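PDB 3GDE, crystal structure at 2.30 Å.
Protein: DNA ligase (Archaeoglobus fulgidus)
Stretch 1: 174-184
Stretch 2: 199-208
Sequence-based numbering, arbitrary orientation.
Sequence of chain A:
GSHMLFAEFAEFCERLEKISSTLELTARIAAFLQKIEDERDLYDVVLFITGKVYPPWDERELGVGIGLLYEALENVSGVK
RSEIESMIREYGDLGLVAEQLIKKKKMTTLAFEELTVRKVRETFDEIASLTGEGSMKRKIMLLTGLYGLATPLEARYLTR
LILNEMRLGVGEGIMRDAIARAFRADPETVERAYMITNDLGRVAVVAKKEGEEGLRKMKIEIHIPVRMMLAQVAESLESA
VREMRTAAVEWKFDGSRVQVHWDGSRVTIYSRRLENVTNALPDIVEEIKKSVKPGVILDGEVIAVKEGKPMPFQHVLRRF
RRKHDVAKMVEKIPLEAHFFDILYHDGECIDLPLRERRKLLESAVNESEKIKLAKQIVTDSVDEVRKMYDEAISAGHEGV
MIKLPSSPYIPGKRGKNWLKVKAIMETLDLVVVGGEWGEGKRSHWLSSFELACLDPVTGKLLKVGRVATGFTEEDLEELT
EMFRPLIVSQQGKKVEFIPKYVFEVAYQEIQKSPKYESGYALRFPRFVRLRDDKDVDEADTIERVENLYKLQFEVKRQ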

# COMPACT_ATOMS: atom_id res chain seq x y z
N ILE A 174 11.27 11.03 2.56
CA ILE A 174 12.07 11.59 3.64
C ILE A 174 12.87 10.49 4.36
O ILE A 174 14.07 10.64 4.59
CB ILE A 174 11.22 12.42 4.60
CG1 ILE A 174 10.82 13.73 3.91
CG2 ILE A 174 11.95 12.66 5.93
CD1 ILE A 174 9.71 14.49 4.61
N MET A 175 12.21 9.37 4.66
CA MET A 175 12.87 8.26 5.33
C MET A 175 14.04 7.64 4.56
O MET A 175 15.08 7.36 5.16
CB MET A 175 11.87 7.19 5.74
CG MET A 175 11.02 7.59 6.93
SD MET A 175 11.99 8.08 8.38
CE MET A 175 12.90 6.55 8.68
N ARG A 176 13.86 7.42 3.25
CA ARG A 176 14.93 6.95 2.35
C ARG A 176 16.12 7.91 2.45
O ARG A 176 17.26 7.49 2.64
CB ARG A 176 14.44 6.84 0.89
CG ARG A 176 15.55 6.99 -0.19
CD ARG A 176 15.05 7.27 -1.62
NE ARG A 176 13.95 8.24 -1.67
CZ ARG A 176 14.03 9.48 -2.18
NH1 ARG A 176 15.17 9.93 -2.71
NH2 ARG A 176 12.96 10.27 -2.15
N ASP A 177 15.83 9.21 2.35
CA ASP A 177 16.84 10.25 2.36
C ASP A 177 17.55 10.38 3.71
O ASP A 177 18.75 10.66 3.77
CB ASP A 177 16.22 11.60 1.97
CG ASP A 177 15.84 11.69 0.49
OD1 ASP A 177 16.21 10.80 -0.29
OD2 ASP A 177 15.18 12.68 0.11
N ALA A 178 16.79 10.17 4.79
CA ALA A 178 17.31 10.28 6.15
C ALA A 178 18.21 9.09 6.50
O ALA A 178 19.23 9.25 7.16
CB ALA A 178 16.16 10.39 7.14
N ILE A 179 17.82 7.91 6.03
CA ILE A 179 18.64 6.71 6.19
C ILE A 179 19.94 6.84 5.39
O ILE A 179 21.01 6.44 5.87
CB ILE A 179 17.87 5.43 5.79
CG1 ILE A 179 16.81 5.10 6.85
CG2 ILE A 179 18.84 4.24 5.60
CD1 ILE A 179 15.68 4.20 6.34
N ALA A 180 19.83 7.38 4.17
CA ALA A 180 21.02 7.65 3.35
C ALA A 180 21.97 8.66 4.03
O ALA A 180 23.18 8.45 4.06
CB ALA A 180 20.60 8.13 1.97
N ARG A 181 21.40 9.74 4.56
CA ARG A 181 22.16 10.79 5.24
C ARG A 181 22.87 10.26 6.50
O ARG A 181 24.06 10.53 6.70
CB ARG A 181 21.24 11.96 5.59
CG ARG A 181 21.96 13.19 6.15
CD ARG A 181 20.99 14.32 6.39
NE ARG A 181 21.65 15.51 6.93
CZ ARG A 181 22.15 16.49 6.18
NH1 ARG A 181 22.09 16.43 4.86
NH2 ARG A 181 22.73 17.54 6.77
N ALA A 182 22.14 9.49 7.31
CA ALA A 182 22.63 8.98 8.59
C ALA A 182 23.80 8.03 8.44
O ALA A 182 24.75 8.07 9.23
CB ALA A 182 21.49 8.26 9.34
N PHE A 183 23.73 7.17 7.43
CA PHE A 183 24.66 6.05 7.32
C PHE A 183 25.55 6.10 6.08
O PHE A 183 26.09 5.07 5.67
CB PHE A 183 23.90 4.72 7.41
CG PHE A 183 23.10 4.57 8.68
CD1 PHE A 183 23.73 4.54 9.93
CD2 PHE A 183 21.71 4.46 8.62
CE1 PHE A 183 22.98 4.41 11.10
CE2 PHE A 183 20.96 4.33 9.79
CZ PHE A 183 21.60 4.30 11.03
N ARG A 184 25.71 7.29 5.51
CA ARG A 184 26.66 7.54 4.43
C ARG A 184 26.43 6.60 3.24
O ARG A 184 27.32 5.86 2.82
CB ARG A 184 28.11 7.43 4.93
CG ARG A 184 28.85 8.75 5.07
CD ARG A 184 28.14 9.79 5.94
NE ARG A 184 28.30 11.14 5.41
CZ ARG A 184 28.09 12.27 6.09
NH1 ARG A 184 27.71 12.23 7.37
NH2 ARG A 184 28.27 13.44 5.50
N ASP A 199 11.21 -3.75 3.32
CA ASP A 199 11.29 -3.50 4.75
C ASP A 199 12.36 -2.43 4.99
O ASP A 199 13.55 -2.74 4.98
CB ASP A 199 11.63 -4.79 5.49
CG ASP A 199 11.52 -4.66 7.01
OD1 ASP A 199 11.59 -3.53 7.55
OD2 ASP A 199 11.37 -5.70 7.68
N LEU A 200 11.93 -1.19 5.20
CA LEU A 200 12.84 -0.07 5.44
C LEU A 200 13.63 -0.21 6.73
O LEU A 200 14.74 0.31 6.83
CB LEU A 200 12.09 1.27 5.45
CG LEU A 200 12.31 2.21 4.27
CD1 LEU A 200 11.84 3.62 4.62
CD2 LEU A 200 13.77 2.24 3.79
N GLY A 201 13.05 -0.89 7.71
CA GLY A 201 13.73 -1.19 8.96
C GLY A 201 14.94 -2.08 8.73
O GLY A 201 16.04 -1.77 9.20
N ARG A 202 14.73 -3.19 8.01
CA ARG A 202 15.80 -4.08 7.59
C ARG A 202 16.89 -3.32 6.83
O ARG A 202 18.08 -3.51 7.08
CB ARG A 202 15.24 -5.19 6.69
CG ARG A 202 15.88 -6.55 6.89
CD ARG A 202 16.70 -7.05 5.71
NE ARG A 202 15.86 -7.76 4.76
CZ ARG A 202 16.24 -8.79 3.99
NH1 ARG A 202 17.48 -9.27 4.04
NH2 ARG A 202 15.35 -9.33 3.16
N VAL A 203 16.47 -2.46 5.91
CA VAL A 203 17.39 -1.64 5.13
C VAL A 203 18.24 -0.70 6.02
O VAL A 203 19.45 -0.59 5.82
CB VAL A 203 16.64 -0.85 4.00
CG1 VAL A 203 17.51 0.23 3.37
CG2 VAL A 203 16.16 -1.81 2.92
N ALA A 204 17.60 -0.05 7.00
CA ALA A 204 18.29 0.84 7.92
C ALA A 204 19.36 0.09 8.72
O ALA A 204 20.50 0.55 8.85
CB ALA A 204 17.31 1.51 8.86
N VAL A 205 19.00 -1.10 9.22
CA VAL A 205 19.92 -1.92 9.98
C VAL A 205 21.14 -2.34 9.13
O VAL A 205 22.26 -2.35 9.63
CB VAL A 205 19.21 -3.14 10.62
CG1 VAL A 205 20.21 -4.09 11.32
CG2 VAL A 205 18.13 -2.67 11.61
N VAL A 206 20.92 -2.67 7.86
CA VAL A 206 22.03 -3.03 6.98
C VAL A 206 22.90 -1.79 6.74
O VAL A 206 24.13 -1.90 6.74
CB VAL A 206 21.54 -3.67 5.66
CG1 VAL A 206 22.69 -3.85 4.65
CG2 VAL A 206 20.90 -5.02 5.95
N ALA A 207 22.27 -0.63 6.56
CA ALA A 207 22.98 0.62 6.36
C ALA A 207 23.83 0.98 7.57
O ALA A 207 24.91 1.51 7.42
CB ALA A 207 22.02 1.76 6.00
N LYS A 208 23.32 0.70 8.77
CA LYS A 208 24.05 0.94 10.01
C LYS A 208 25.29 0.05 10.12
O LYS A 208 26.39 0.52 10.40
CB LYS A 208 23.12 0.69 11.20
CG LYS A 208 23.77 0.88 12.57
CD LYS A 208 22.99 0.17 13.64
CE LYS A 208 23.48 0.50 15.04
NZ LYS A 208 24.93 0.29 15.23

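Helices that pack without a single hydrogen bond between them must rely on the fit of their side chains, and these two stretches of an archaeal DNA ligase are a compact example. At the centre lies Ile179, which reaches across with two of its carbons. Its CD1 sits 3.7 Å from CD2 of Leu200 and 4.0 Å from CB of Ala204, while its CG2 lies 4.1 Å from CB of Ala207. The branched side chain thus meets residues spread over two turns of the partner helix, and the small methyls of the two alanines allow a close backbone approach: the CA atoms of Ile179 and Ala204 are 6.1 Å apart.

One turn earlier, Met175 extends the apolar seam, its CB lying 3.7 Å from CD1 of Leu200. Leu200 is therefore shared: its CD1 packs on CB of Met175 and also lies 4.2 Å from CD1 of Ile179, while its CD2 makes the closer contact with Ile179. The spacing of Met175, Ile179 and Phe183, four residues apart, follows from helical periodicity, which brings such positions to the same side. The helix axes run nearly parallel, with their N-to-C directions 14° apart and a closest approach of 9.9 Å, so successive turns can meet successive turns of the neighbour.

Phe183 continues the series just where the first helix leaves helical geometry, although its N still bonds to O of Ile179 at 3.2 Å. CA of Phe183 is 5.8 Å from CA of Ala207, and ring carbon CD2 of Phe183 lies 3.8 Å from CB of Ala207. Lys208 covers one face of the ring: its CB stands 4.0 Å from the ring centroid, 24° off the normal, a CH-pi contact in which the aliphatic base of a charged residue serves as an apolar surface. Beyond CG the chain leaves the ring, and its NZ is hydrogen-bonded elsewhere in the structure. The close approach of Phe183 CB to Ala207 O, at 3.4 Å, is packing against a carbonyl rather than a hydrogen bond.

Polar groups work within each stretch rather than between them. Asp199 caps the second helix through OD1, which accepts from Arg202 N at 3.2 Å with good linearity and from Gly201 N at 3.0 Å in a weak, bent bond, satisfying amides that the first turn leaves without backbone acceptors. On the other helix, Arg176 NH1 and Asp177 OD1 form a salt bridge at 2.8 Å; the oxygen lies well out of the guanidinium plane, so the attraction is one of charge alone.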